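Local atomic coordinates of H subunit of photosynthetic reaction center complex (Rhodopseudomonas palustris, PDB entry 6Z5S), a protein that probably caps the cytoplasmic side of the photosynthetic reaction centre, to which a single transmembrane helix ties it, supporting electron and proton transfer to quinone. Residues E31-G36 with G53-P58. Numbering follows the deposited sequence.
Sequences EDKREG and GVPAPP
Lys33 stretches alongside the 53-58 segment and ends among backbone atoms near Gly53 and Pro55. Its CG stands anti to the carbonyl carbon (chi1 -61°), and beyond it the chain is extended, which carries NZ away from its own backbone to a hydrogen bond with Pro55 O, 3.1 Å off. The ammonium approaches that carbonyl tilted 34° from its plane, and the Lys33 chain crosses the Pro55 ring at about a right angle, with NZ 3.5 Å from Pro55 CD. The same nitrogen bonds Ile52 O and forms a salt bridge with a bound cardiolipin, whose charge would probably help to offset that of the buried lysine, while Gly53 N donates a hydrogen bond to a second cardiolipin. Lys33 NZ also comes to 3.4 Å from Gly53 CA. Nearer the backbone, Pro57 packs against the root of the lysine, its CG 4.0 Å from Lys33 CB. The contact joins the end of transmembrane helix 9-31 to a proline-rich part of the long loop that follows it, in the N-terminal region of the H subunit, and the loop turns back there to line cardiolipin sites beside the helix. Arg34, extended from CG to NE, lays one guanidinium face over Pro58, whose CG sits 3.3 Å above the centre of the plane. At the guanidinium edge, NE reaches Glu31 OE2 at 3.2 Å in a fairly straight salt bridge (161°), although the carboxylate is met from above its plane; NH1 bonds Asp59 O. An alanine in place of Arg34 would probably leave the Glu31 carboxylate without this charged mate and the Pro58 ring without its flat cover. On the helix side, Pro58 also touches Arg30, while Pro55 rests on Phe26 and Arg29.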
# COMPACT_ATOMS: atom_id res chain seq x y z
N GLU D 31 -12.68 -17.93 3.69
CA GLU D 31 -11.42 -18.54 3.27
C GLU D 31 -10.45 -18.65 4.43
O GLU D 31 -9.63 -19.58 4.46
CB GLU D 31 -10.79 -17.74 2.14
CG GLU D 31 -11.57 -17.73 0.86
CD GLU D 31 -11.95 -19.12 0.40
OE1 GLU D 31 -13.15 -19.43 0.36
OE2 GLU D 31 -11.03 -19.90 0.07
N ASP D 32 -10.50 -17.71 5.37
CA ASP D 32 -9.63 -17.76 6.53
C ASP D 32 -9.84 -19.00 7.38
O ASP D 32 -8.97 -19.34 8.19
CB ASP D 32 -9.85 -16.53 7.41
CG ASP D 32 -9.22 -15.28 6.86
OD1 ASP D 32 -8.42 -15.37 5.91
OD2 ASP D 32 -9.53 -14.19 7.38
N LYS D 33 -10.97 -19.68 7.23
CA LYS D 33 -11.35 -20.78 8.11
C LYS D 33 -11.08 -22.14 7.49
O LYS D 33 -11.79 -23.10 7.79
CB LYS D 33 -12.81 -20.66 8.51
CG LYS D 33 -13.11 -19.39 9.26
CD LYS D 33 -14.35 -19.52 10.09
CE LYS D 33 -14.58 -18.27 10.89
NZ LYS D 33 -15.78 -18.38 11.73
N ARG D 34 -10.07 -22.24 6.64
CA ARG D 34 -9.70 -23.51 6.04
C ARG D 34 -8.70 -24.29 6.87
O ARG D 34 -8.38 -25.43 6.52
CB ARG D 34 -9.15 -23.28 4.63
CG ARG D 34 -10.19 -22.85 3.62
CD ARG D 34 -9.74 -23.16 2.21
NE ARG D 34 -10.75 -22.82 1.22
CZ ARG D 34 -11.79 -23.59 0.91
NH1 ARG D 34 -11.97 -24.75 1.51
NH2 ARG D 34 -12.65 -23.19 -0.02
N GLU D 35 -8.19 -23.71 7.95
CA GLU D 35 -7.34 -24.43 8.88
C GLU D 35 -7.80 -24.10 10.29
O GLU D 35 -8.23 -22.98 10.56
CB GLU D 35 -5.86 -24.06 8.73
CG GLU D 35 -5.24 -24.41 7.39
CD GLU D 35 -4.57 -25.77 7.37
OE1 GLU D 35 -4.62 -26.48 8.40
OE2 GLU D 35 -3.99 -26.14 6.33
N GLY D 36 -7.72 -25.08 11.18
CA GLY D 36 -7.99 -24.84 12.58
C GLY D 36 -9.44 -24.90 12.98
O GLY D 36 -9.82 -24.30 13.98
N GLY D 53 -18.35 -20.55 14.03
CA GLY D 53 -18.37 -19.13 13.78
C GLY D 53 -19.38 -18.75 12.71
O GLY D 53 -19.96 -19.60 12.04
N VAL D 54 -19.58 -17.44 12.56
CA VAL D 54 -20.69 -16.95 11.75
C VAL D 54 -20.43 -17.09 10.25
O VAL D 54 -21.39 -17.39 9.51
CB VAL D 54 -21.10 -15.53 12.18
CG1 VAL D 54 -19.95 -14.55 12.19
CG2 VAL D 54 -22.19 -15.02 11.26
N PRO D 55 -19.20 -16.91 9.73
CA PRO D 55 -18.92 -17.55 8.44
C PRO D 55 -18.47 -18.97 8.70
O PRO D 55 -17.36 -19.18 9.20
CB PRO D 55 -17.83 -16.67 7.84
CG PRO D 55 -17.14 -16.08 9.00
CD PRO D 55 -18.02 -16.19 10.21
N ALA D 56 -19.31 -19.94 8.41
CA ALA D 56 -18.92 -21.31 8.65
C ALA D 56 -17.75 -21.68 7.75
O ALA D 56 -17.63 -21.15 6.64
CB ALA D 56 -20.09 -22.26 8.40
N PRO D 57 -16.84 -22.53 8.22
CA PRO D 57 -15.75 -22.99 7.38
C PRO D 57 -16.29 -23.59 6.10
O PRO D 57 -17.34 -24.25 6.10
CB PRO D 57 -15.06 -24.04 8.25
CG PRO D 57 -15.32 -23.59 9.62
CD PRO D 57 -16.69 -22.99 9.61
N PRO D 58 -15.61 -23.39 4.98
CA PRO D 58 -16.06 -23.97 3.72
C PRO D 58 -15.77 -25.46 3.67
O PRO D 58 -15.16 -26.04 4.57
CB PRO D 58 -15.25 -23.21 2.68
CG PRO D 58 -14.02 -22.82 3.40
CD PRO D 58 -14.40 -22.57 4.81